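Siderophore-interacting protein (Aeromonas hydrophila, PDB 6K2L) binds FAD and, as in related siderophore-interacting proteins, probably reduces ferric siderophores so that their iron is released inside the cell. Local coordinates at residues G44-P52 / D119-G127; A162-Q173 / L181-G192. The protein carries 1 engineered substitution. All coordinates share one frame; numbering follows the deposited sequence.

Overall arrangement
Interactions 1 and 2 belong to the two halves of the flavoprotein, on opposite sides of the chain's centre, with contact centres 27 Å apart and nearest atoms about 14 Å apart. G44-P52 / D119-G127 pairs two strands of the antiparallel barrel of the FAD-binding domain; A162-Q173 / L181-G192 pairs two strands of the parallel sheet of the NAD-ferredoxin-like domain. They share no strand or helix. Both are partly buried, but interaction 1 is short, gains a serine hydroxyl in its bonding and touches the flavin through H46, whereas interaction 2 is a long backbone ladder on an edge strand, apolar on the face of I166, L168 and W189, with several exposed residues toward its ends.

Interaction 1: G44-P52 / D119-G127; sequences GAHIKIMLP and DLLAISGPG. With FAD (flavin-adenine dinucleotide), chain C.
I49 and M50 of strand 46-51 pair with I123 and A122 of strand 120-123, the strands running antiparallel at 136° with their axes 4.6 Å apart at closest approach. M50 N bonds to A122 O, and S124 N bonds almost straight to K48 O at 2.9 Å. Beyond this, the hydroxyl of S124 stands in for a strand carbonyl: chi1 of 85° places OG between its own N and C. There S124 OG accepts a bond from K48 N (3.1 Å). S124 OG donates in turn to G125 O (2.7 Å), in the carbonyl plane. Both strands belong to the closed antiparallel barrel of the siderophore-interacting FAD-binding domain, in which 46-51 lies between 79-89 and 120-123 and side chains of 120-123 touch strand 11-20. On one face I49 CG2 lies against L121 CD2 (3.7 Å), and L51 CD2 meets L121 CD1 beside helix 107-114. On the other, M50 lays its CB on A122 CB, then bends at chi3 (-98°) to bring CE against the backbone of S124, with CE 3.5 Å from S124 N. At the H46 end G127 N bonds to H46 O (3.1 Å), and the FAD methyl C7M sits 3.4 Å above the centre of the H46 ring.

Interaction 2: A162-Q173 / L181-G192; sequences ARGHIALLVPYQ and LPAGVTLRWFVG
G164 through V170 of strand 163-170 run parallel to V185 through V191 of strand 185-191, the axes 4.3 Å apart at closest approach and 11° off parallel. Eight backbone hydrogen bonds zip them together: the N and O atoms of G164, I166, L168 and V170 bond to G184, T186, R188, F190 and G192, from G164 N on G184 O to G192 N on V170 O (2.8 Å). At the start a type I turn from P182 to V185 brings G184 in, and one water bridges A162 O and G184 N. The guanidinium of R163 lies with one face over G184 CA. H165 turns ND1 toward T186, from whose OG1 it accepts a weak bond of 3.3 Å.

Strand 185-191 is the edge strand of the five-stranded parallel sheet of the NAD-ferredoxin-like domain, and 163-170 is its inner neighbour, bonded on the other side to strand 138-144; the connection from 163-170 to 185-191 contains no alpha-helix, unlike a classical beta-alpha-beta crossover. On the face toward helix 148-155, I166 CD1 reaches V185 CG1 (3.5 Å) and meets L181 CD2 tip to tip (3.7 Å). L168, with CG anti to its carbonyl carbon (chi1 -60°), runs alongside W189 and sets CD1 over the six-membered ring, a CH-pi contact 3.6 Å from the centroid. V170 CG1 comes instead at that ring's edge, 3.5 Å from W189 CZ3. On the opposite face, near helix 198-205, L169 CD1 packs on F190 CB (3.9 Å), and the F190 ring meets Y203. At the far end the methyls of V191 lie against Q173.

Interaction 1: G44-P52 / D119-G127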
loop_
_atom_site.group_PDB
_atom_site.type_symbol
_atom_site.label_atom_id
_atom_site.label_comp_id
_atom_site.label_asym_id
_atom_site.label_seq_id
_atom_site.Cartn_x
_atom_site.Cartn_y
_atom_site.Cartn_z
ATOM N N GLY A 44 1.022 6.009 0.321
ATOM C CA GLY A 44 1.819 7.187 0.063
ATOM C C GLY A 44 1.483 8.370 0.952
ATOM O O GLY A 44 0.821 9.335 0.545
ATOM N N ALA A 45 1.969 8.319 2.181
ATOM C CA ALA A 45 1.706 9.373 3.137
ATOM C C ALA A 45 2.682 10.537 2.944
ATOM O O ALA A 45 3.633 10.473 2.160
ATOM C CB ALA A 45 1.787 8.798 4.545
ATOM N N HIS A 46 2.446 11.624 3.669
ATOM C CA HIS A 46 3.391 12.727 3.740
ATOM C C HIS A 46 4.361 12.513 4.880
ATOM O O HIS A 46 4.053 11.843 5.866
ATOM C CB HIS A 46 2.680 14.054 3.940
ATOM C CG HIS A 46 1.451 14.177 3.115
ATOM N ND1 HIS A 46 0.349 14.900 3.516
ATOM C CD2 HIS A 46 1.146 13.657 1.900
ATOM C CE1 HIS A 46 -0.584 14.822 2.579
ATOM N NE2 HIS A 46 -0.126 14.073 1.588
ATOM N N ILE A 47 5.548 13.077 4.723
ATOM C CA ILE A 47 6.533 13.178 5.780
ATOM C C ILE A 47 7.183 14.549 5.676
ATOM O O ILE A 47 7.091 15.239 4.652
ATOM C CB ILE A 47 7.605 12.077 5.698
ATOM C CG1 ILE A 47 8.142 11.938 4.272
ATOM C CG2 ILE A 47 7.042 10.761 6.153
ATOM C CD1 ILE A 47 9.355 10.997 4.182
ATOM N N LYS A 48 7.846 14.935 6.755
ATOM C CA LYS A 48 8.788 16.036 6.751
ATOM C C LYS A 48 10.180 15.431 6.680
ATOM O O LYS A 48 10.505 14.547 7.480
ATOM C CB LYS A 48 8.642 16.882 8.014
ATOM C CG LYS A 48 7.283 17.519 8.207
ATOM C CD LYS A 48 6.803 18.183 6.923
ATOM C CE LYS A 48 5.953 19.406 7.209
ATOM N NZ LYS A 48 6.818 20.479 7.826
ATOM N N ILE A 49 10.990 15.872 5.708
ATOM C CA ILE A 49 12.423 15.606 5.743
ATOM C C ILE A 49 13.113 16.804 6.384
ATOM O O ILE A 49 12.681 17.960 6.237
ATOM C CB ILE A 49 13.004 15.288 4.344
ATOM C CG1 ILE A 49 13.147 16.545 3.492
ATOM C CG2 ILE A 49 12.231 14.178 3.662
ATOM C CD1 ILE A 49 13.999 16.333 2.218
ATOM N N MET A 50 14.149 16.519 7.150
ATOM C CA MET A 50 14.865 17.532 7.905
ATOM C C MET A 50 16.258 17.616 7.310
ATOM O O MET A 50 17.016 16.642 7.337
ATOM C CB MET A 50 14.901 17.182 9.391
ATOM C CG MET A 50 13.531 17.255 10.063
ATOM S SD MET A 50 13.400 16.459 11.704
ATOM C CE MET A 50 12.698 14.880 11.228
ATOM N N LEU A 51 16.565 18.735 6.753
ATOM C CA LEU A 51 17.838 19.015 6.141
ATOM C C LEU A 51 18.627 19.977 7.023
ATOM O O LEU A 51 18.044 20.751 7.787
ATOM C CB LEU A 51 17.647 19.621 4.741
ATOM C CG LEU A 51 16.923 18.630 3.805
ATOM C CD1 LEU A 51 15.963 19.315 2.805
ATOM C CD2 LEU A 51 17.905 17.739 3.059
ATOM N N PRO A 52 19.949 19.911 6.968
ATOM C CA PRO A 52 20.778 20.893 7.668
ATOM C C PRO A 52 20.540 22.312 7.170
ATOM O O PRO A 52 20.187 22.548 6.017
ATOM C CB PRO A 52 22.204 20.435 7.339
ATOM C CG PRO A 52 22.034 19.553 6.077
ATOM C CD PRO A 52 20.752 18.861 6.320
ATOM N N ASP A 119 24.749 8.980 1.869
ATOM C CA ASP A 119 24.221 10.237 2.380
ATOM C C ASP A 119 23.153 9.992 3.442
ATOM O O ASP A 119 22.427 8.994 3.414
ATOM C CB ASP A 119 23.604 11.065 1.247
ATOM C CG ASP A 119 24.633 11.816 0.438
ATOM O OD1 ASP A 119 25.793 11.940 0.900
ATOM O OD2 ASP A 119 24.276 12.273 -0.678
ATOM N N LEU A 120 23.035 10.939 4.359
ATOM C CA LEU A 120 22.070 10.902 5.442
ATOM C C LEU A 120 20.869 11.775 5.133
ATOM O O LEU A 120 20.989 12.807 4.469
ATOM C CB LEU A 120 22.701 11.406 6.730
ATOM C CG LEU A 120 23.863 10.610 7.272
ATOM C CD1 LEU A 120 24.356 11.327 8.547
ATOM C CD2 LEU A 120 23.379 9.199 7.548
ATOM N N LEU A 121 19.714 11.370 5.672
ATOM C CA LEU A 121 18.496 12.183 5.647
ATOM C C LEU A 121 17.653 11.885 6.882
ATOM O O LEU A 121 17.317 10.724 7.140
ATOM C CB LEU A 121 17.652 11.925 4.393
ATOM C CG LEU A 121 16.591 12.990 4.109
ATOM C CD1 LEU A 121 17.266 14.174 3.437
ATOM C CD2 LEU A 121 15.484 12.426 3.216
ATOM N N ALA A 122 17.320 12.923 7.645
ATOM C CA ALA A 122 16.402 12.761 8.757
ATOM C C ALA A 122 14.976 12.857 8.239
ATOM O O ALA A 122 14.674 13.667 7.348
ATOM C CB ALA A 122 16.655 13.812 9.832
ATOM N N ILE A 123 14.099 12.004 8.765
ATOM C CA ILE A 123 12.688 12.068 8.401
ATOM C C ILE A 123 11.815 11.898 9.635
ATOM O O ILE A 123 12.161 11.186 10.587
ATOM C CB ILE A 123 12.282 11.030 7.327
ATOM C CG1 ILE A 123 12.412 9.608 7.871
ATOM C CG2 ILE A 123 13.110 11.202 6.063
ATOM C CD1 ILE A 123 11.323 8.707 7.394
ATOM N N SER A 124 10.676 12.583 9.592
ATOM C CA SER A 124 9.611 12.523 10.580
ATOM C C SER A 124 8.771 11.267 10.386
ATOM O O SER A 124 9.059 10.415 9.541
ATOM C CB SER A 124 8.712 13.727 10.423
ATOM O OG SER A 124 7.761 13.402 9.416
ATOM N N GLY A 125 7.672 11.172 11.123
ATOM C CA GLY A 125 6.705 10.123 10.913
ATOM C C GLY A 125 5.670 10.582 9.911
ATOM O O GLY A 125 5.708 11.723 9.438
ATOM N N PRO A 126 4.727 9.710 9.560
ATOM C CA PRO A 126 3.760 10.055 8.517
ATOM C C PRO A 126 2.552 10.814 9.053
ATOM O O PRO A 126 2.107 10.626 10.187
ATOM C CB PRO A 126 3.364 8.684 7.944
ATOM C CG PRO A 126 3.792 7.658 8.969
ATOM C CD PRO A 126 4.511 8.359 10.094
ATOM N N GLY A 127 2.052 11.725 8.220
ATOM C CA GLY A 127 0.782 12.390 8.454
ATOM C C GLY A 127 -0.131 12.232 7.237
ATOM O O GLY A 127 0.238 11.647 6.193
HETATM P PA FAD C . 12.641 25.329 -2.362
HETATM O O1A FAD C . 13.829 25.706 -1.535
HETATM O O2A FAD C . 11.321 25.156 -1.599
HETATM O O5B FAD C . 12.267 26.390 -3.530
HETATM C C5B FAD C . 13.272 26.934 -4.412
HETATM C C4B FAD C . 12.678 27.442 -5.710
HETATM O O4B FAD C . 12.426 26.337 -6.608
HETATM C C3B FAD C . 11.360 28.209 -5.626
HETATM O O3B FAD C . 11.334 29.244 -6.607
HETATM C C2B FAD C . 10.314 27.120 -5.905
HETATM O O2B FAD C . 9.096 27.586 -6.480
HETATM C C1B FAD C . 11.044 26.243 -6.916
HETATM N N9A FAD C . 10.692 24.849 -6.814
HETATM C C8A FAD C . 10.499 24.131 -5.660
HETATM N N7A FAD C . 10.223 22.863 -5.859
HETATM C C5A FAD C . 10.249 22.739 -7.241
HETATM C C6A FAD C . 10.039 21.643 -8.097
HETATM N N6A FAD C . 9.785 20.408 -7.660
HETATM N N1A FAD C . 10.126 21.861 -9.434
HETATM C C2A FAD C . 10.397 23.096 -9.867
HETATM N N3A FAD C . 10.626 24.204 -9.151
HETATM C C4A FAD C . 10.541 23.955 -7.841
HETATM N N1 FAD C . 7.981 17.333 -3.986
HETATM C C2 FAD C . 8.654 16.280 -4.537
HETATM O O2 FAD C . 9.591 16.444 -5.323
HETATM N N3 FAD C . 8.281 14.982 -4.227
HETATM C C4 FAD C . 7.260 14.612 -3.386
HETATM O O4 FAD C . 7.027 13.420 -3.181
HETATM C C4X FAD C . 6.557 15.736 -2.791
HETATM N N5 FAD C . 5.558 15.476 -1.953
HETATM C C5X FAD C . 4.892 16.541 -1.402
HETATM C C6 FAD C . 3.830 16.287 -0.543
HETATM C C7 FAD C . 3.101 17.327 0.027
HETATM C C7M FAD C . 1.972 17.004 0.972
HETATM C C8 FAD C . 3.468 18.660 -0.243
HETATM C C8M FAD C . 2.735 19.817 0.390
HETATM C C9 FAD C . 4.543 18.916 -1.089
HETATM C C9A FAD C . 5.248 17.874 -1.676
HETATM N N10 FAD C . 6.312 18.112 -2.569
HETATM C C10 FAD C . 6.986 17.061 -3.158
HETATM C "C1'" FAD C . 6.699 19.492 -2.917
HETATM C "C2'" FAD C . 8.039 19.941 -2.330
HETATM O "O2'" FAD C . 7.955 20.151 -0.918
HETATM C "C3'" FAD C . 8.457 21.242 -3.022
HETATM O "O3'" FAD C . 8.865 20.931 -4.352
HETATM C "C4'" FAD C . 9.578 22.006 -2.319
HETATM O "O4'" FAD C . 9.481 23.387 -2.679
HETATM C "C5'" FAD C . 10.937 21.438 -2.666
HETATM O "O5'" FAD C . 11.938 22.076 -1.852
HETATM P P FAD C . 13.307 22.567 -2.464
HETATM O O1P FAD C . 14.232 22.817 -1.265
HETATM O O2P FAD C . 13.830 21.647 -3.472
HETATM O O3P FAD C . 12.930 23.968 -3.135
#

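Interaction 2: A162-Q173 / L181-G192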
loop_
_atom_site.group_PDB
_atom_site.type_symbol
_atom_site.label_atom_id
_atom_site.label_comp_id
_atom_site.label_asym_id
_atom_site.label_seq_id
_atom_site.Cartn_x
_atom_site.Cartn_y
_atom_site.Cartn_z
ATOM N N ALA A 162 -12.210 0.549 -10.336
ATOM C CA ALA A 162 -12.243 1.991 -10.140
ATOM C C ALA A 162 -12.315 2.707 -11.482
ATOM O O ALA A 162 -11.887 2.181 -12.516
ATOM C CB ALA A 162 -11.017 2.458 -9.373
ATOM N N ARG A 163 -12.894 3.903 -11.467
ATOM C CA ARG A 163 -13.065 4.694 -12.676
ATOM C C ARG A 163 -12.607 6.120 -12.418
ATOM O O ARG A 163 -12.493 6.559 -11.277
ATOM C CB ARG A 163 -14.515 4.696 -13.140
ATOM C CG ARG A 163 -14.991 3.328 -13.535
ATOM C CD ARG A 163 -16.156 3.410 -14.485
ATOM N NE ARG A 163 -15.744 3.791 -15.838
ATOM C CZ ARG A 163 -15.238 2.958 -16.750
ATOM N NH1 ARG A 163 -15.065 1.666 -16.462
ATOM N NH2 ARG A 163 -14.920 3.422 -17.957
ATOM N N GLY A 164 -12.349 6.843 -13.482
ATOM C CA GLY A 164 -12.107 8.254 -13.338
ATOM C C GLY A 164 -11.174 8.776 -14.403
ATOM O O GLY A 164 -11.016 8.196 -15.474
ATOM N N HIS A 165 -10.549 9.907 -14.090
ATOM C CA HIS A 165 -9.628 10.567 -14.993
ATOM C C HIS A 165 -8.486 11.156 -14.185
ATOM O O HIS A 165 -8.696 11.702 -13.094
ATOM C CB HIS A 165 -10.315 11.680 -15.791
ATOM C CG HIS A 165 -11.597 11.263 -16.454
ATOM N ND1 HIS A 165 -11.636 10.683 -17.704
ATOM C CD2 HIS A 165 -12.886 11.367 -16.050
ATOM C CE1 HIS A 165 -12.889 10.441 -18.038
ATOM N NE2 HIS A 165 -13.669 10.860 -17.057
ATOM N N ILE A 166 -7.286 11.056 -14.747
ATOM C CA ILE A 166 -6.073 11.632 -14.199
ATOM C C ILE A 166 -5.415 12.470 -15.291
ATOM O O ILE A 166 -5.277 12.014 -16.434
ATOM C CB ILE A 166 -5.124 10.525 -13.692
ATOM C CG1 ILE A 166 -5.826 9.727 -12.595
ATOM C CG2 ILE A 166 -3.797 11.123 -13.210
ATOM C CD1 ILE A 166 -5.083 8.513 -12.174
ATOM N N ALA A 167 -5.012 13.694 -14.955
ATOM C CA ALA A 167 -4.232 14.530 -15.867
ATOM C C ALA A 167 -2.957 14.983 -15.162
ATOM O O ALA A 167 -3.016 15.456 -14.025
ATOM C CB ALA A 167 -5.038 15.740 -16.336
ATOM N N LEU A 168 -1.808 14.869 -15.830
ATOM C CA LEU A 168 -0.552 15.328 -15.243
ATOM C C LEU A 168 0.140 16.379 -16.108
ATOM O O LEU A 168 0.236 16.218 -17.322
ATOM C CB LEU A 168 0.381 14.160 -15.031
ATOM C CG LEU A 168 -0.151 13.058 -14.103
ATOM C CD1 LEU A 168 0.753 11.847 -14.157
ATOM C CD2 LEU A 168 -0.262 13.561 -12.678
ATOM N N LEU A 169 0.679 17.433 -15.475
ATOM C CA LEU A 169 1.539 18.423 -16.137
ATOM C C LEU A 169 3.012 18.149 -15.801
ATOM O O LEU A 169 3.404 18.207 -14.635
ATOM C CB LEU A 169 1.145 19.833 -15.706
ATOM C CG LEU A 169 1.799 21.048 -16.400
ATOM C CD1 LEU A 169 1.720 20.938 -17.941
ATOM C CD2 LEU A 169 1.211 22.424 -15.938
ATOM N N VAL A 170 3.820 17.838 -16.815
ATOM C CA VAL A 170 5.265 17.609 -16.675
ATOM C C VAL A 170 6.023 18.664 -17.481
ATOM O O VAL A 170 5.495 19.183 -18.483
ATOM C CB VAL A 170 5.678 16.194 -17.133
ATOM C CG1 VAL A 170 5.121 15.131 -16.210
ATOM C CG2 VAL A 170 5.239 15.928 -18.574
ATOM N N PRO A 171 7.276 18.996 -17.110
ATOM C CA PRO A 171 8.017 20.035 -17.844
ATOM C C PRO A 171 8.624 19.578 -19.175
ATOM O O PRO A 171 8.898 20.412 -20.046
ATOM C CB PRO A 171 9.116 20.432 -16.847
ATOM C CG PRO A 171 9.377 19.190 -16.079
ATOM C CD PRO A 171 8.032 18.515 -15.938
ATOM N N TYR A 172 8.855 18.276 -19.346
ATOM C CA TYR A 172 9.446 17.758 -20.572
ATOM C C TYR A 172 8.800 16.440 -20.981
ATOM O O TYR A 172 8.332 15.662 -20.146
ATOM C CB TYR A 172 10.956 17.530 -20.424
ATOM C CG TYR A 172 11.777 18.772 -20.165
ATOM C CD1 TYR A 172 12.065 19.668 -21.191
ATOM C CD2 TYR A 172 12.292 19.039 -18.897
ATOM C CE1 TYR A 172 12.844 20.799 -20.964
ATOM C CE2 TYR A 172 13.060 20.176 -18.657
ATOM C CZ TYR A 172 13.340 21.043 -19.703
ATOM O OH TYR A 172 14.096 22.167 -19.492
ATOM N N GLN A 173 8.846 16.169 -22.287
ATOM C CA GLN A 173 8.269 14.953 -22.853
ATOM C C GLN A 173 8.917 13.687 -22.307
ATOM O O GLN A 173 8.242 12.662 -22.199
ATOM C CB GLN A 173 8.374 14.989 -24.394
ATOM C CG GLN A 173 8.019 13.680 -25.102
ATOM C CD GLN A 173 6.485 13.435 -25.213
ATOM O OE1 GLN A 173 5.692 14.387 -25.337
ATOM N NE2 GLN A 173 6.074 12.156 -25.171
ATOM N N LEU A 181 -2.765 1.669 -14.587
ATOM C CA LEU A 181 -3.958 2.107 -13.897
ATOM C C LEU A 181 -5.063 1.078 -14.125
ATOM O O LEU A 181 -4.961 0.279 -15.064
ATOM C CB LEU A 181 -4.384 3.467 -14.448
ATOM C CG LEU A 181 -3.551 4.716 -14.198
ATOM C CD1 LEU A 181 -4.142 5.799 -15.057
ATOM C CD2 LEU A 181 -3.575 5.151 -12.720
ATOM N N PRO A 182 -6.124 1.059 -13.310
ATOM C CA PRO A 182 -7.331 0.306 -13.687
ATOM C C PRO A 182 -7.786 0.728 -15.072
ATOM O O PRO A 182 -7.617 1.889 -15.462
ATOM C CB PRO A 182 -8.354 0.699 -12.619
ATOM C CG PRO A 182 -7.561 1.204 -11.474
ATOM C CD PRO A 182 -6.251 1.726 -12.006
ATOM N N ALA A 183 -8.347 -0.226 -15.826
ATOM C CA ALA A 183 -8.721 0.060 -17.207
ATOM C C ALA A 183 -9.689 1.232 -17.291
ATOM O O ALA A 183 -9.661 2.002 -18.258
ATOM C CB ALA A 183 -9.338 -1.176 -17.864
ATOM N N GLY A 184 -10.550 1.392 -16.283
ATOM C CA GLY A 184 -11.506 2.483 -16.274
ATOM C C GLY A 184 -10.979 3.842 -15.873
ATOM O O GLY A 184 -11.769 4.786 -15.792
ATOM N N VAL A 185 -9.683 3.996 -15.605
ATOM C CA VAL A 185 -9.124 5.297 -15.256
ATOM C C VAL A 185 -8.342 5.837 -16.451
ATOM O O VAL A 185 -7.338 5.256 -16.883
ATOM C CB VAL A 185 -8.252 5.229 -13.995
ATOM C CG1 VAL A 185 -7.486 6.536 -13.801
ATOM C CG2 VAL A 185 -9.102 4.928 -12.763
ATOM N N THR A 186 -8.827 6.943 -16.990
ATOM C CA THR A 186 -8.127 7.723 -18.001
ATOM C C THR A 186 -6.805 8.294 -17.472
ATOM O O THR A 186 -6.727 8.750 -16.328
ATOM C CB THR A 186 -9.055 8.867 -18.422
ATOM O OG1 THR A 186 -10.021 8.381 -19.376
ATOM C CG2 THR A 186 -8.278 10.044 -18.952
ATOM N N LEU A 187 -5.769 8.311 -18.310
ATOM C CA LEU A 187 -4.535 9.026 -17.991
ATOM C C LEU A 187 -4.135 9.911 -19.162
ATOM O O LEU A 187 -3.994 9.418 -20.282
ATOM C CB LEU A 187 -3.403 8.061 -17.662
ATOM C CG LEU A 187 -2.048 8.692 -17.340
ATOM C CD1 LEU A 187 -2.159 9.800 -16.273
ATOM C CD2 LEU A 187 -1.124 7.578 -16.860
ATOM N N ARG A 188 -3.922 11.209 -18.907
ATOM C CA ARG A 188 -3.626 12.183 -19.962
ATOM C C ARG A 188 -2.471 13.102 -19.544
ATOM O O ARG A 188 -2.553 13.821 -18.541
ATOM C CB ARG A 188 -4.887 12.987 -20.311
ATOM C CG ARG A 188 -4.734 13.972 -21.468
ATOM C CD ARG A 188 -4.743 13.285 -22.834
ATOM N NE ARG A 188 -5.984 12.550 -23.122
ATOM C CZ ARG A 188 -7.034 13.067 -23.760
ATOM N NH1 ARG A 188 -7.014 14.338 -24.187
ATOM N NH2 ARG A 188 -8.108 12.308 -23.970
ATOM N N TRP A 189 -1.396 13.078 -20.312
ATOM C CA TRP A 189 -0.190 13.834 -20.001
ATOM C C TRP A 189 -0.144 15.144 -20.788
ATOM O O TRP A 189 -0.404 15.185 -21.994
ATOM C CB TRP A 189 1.060 13.003 -20.303
ATOM C CG TRP A 189 1.244 11.745 -19.441
ATOM C CD1 TRP A 189 0.701 10.507 -19.662
ATOM C CD2 TRP A 189 2.056 11.611 -18.259
ATOM N NE1 TRP A 189 1.122 9.615 -18.698
ATOM C CE2 TRP A 189 1.954 10.270 -17.827
ATOM C CE3 TRP A 189 2.857 12.491 -17.529
ATOM C CZ2 TRP A 189 2.602 9.803 -16.683
ATOM C CZ3 TRP A 189 3.503 12.018 -16.409
ATOM C CH2 TRP A 189 3.369 10.681 -15.996
ATOM N N PHE A 190 0.201 16.217 -20.097
ATOM C CA PHE A 190 0.391 17.526 -20.694
ATOM C C PHE A 190 1.841 17.911 -20.462
ATOM O O PHE A 190 2.321 17.846 -19.322
ATOM C CB PHE A 190 -0.569 18.545 -20.079
ATOM C CG PHE A 190 -1.992 18.329 -20.486
ATOM C CD1 PHE A 190 -2.537 19.065 -21.506
ATOM C CD2 PHE A 190 -2.777 17.354 -19.873
ATOM C CE1 PHE A 190 -3.840 18.869 -21.893
ATOM C CE2 PHE A 190 -4.084 17.142 -20.264
ATOM C CZ PHE A 190 -4.620 17.910 -21.272
ATOM N N VAL A 191 2.548 18.240 -21.540
ATOM C CA VAL A 191 3.896 18.783 -21.455
ATOM C C VAL A 191 3.795 20.298 -21.417
ATOM O O VAL A 191 3.053 20.893 -22.206
ATOM C CB VAL A 191 4.758 18.320 -22.636
ATOM C CG1 VAL A 191 6.147 18.955 -22.541
ATOM C CG2 VAL A 191 4.854 16.789 -22.638
ATOM N N GLY A 192 4.524 20.920 -20.493
ATOM C CA GLY A 192 4.582 22.369 -20.439
ATOM C C GLY A 192 5.228 22.844 -19.157
ATOM O O GLY A 192 5.525 22.068 -18.241
HETATM O O HOH W 1 -11.774 0.012 -13.986
#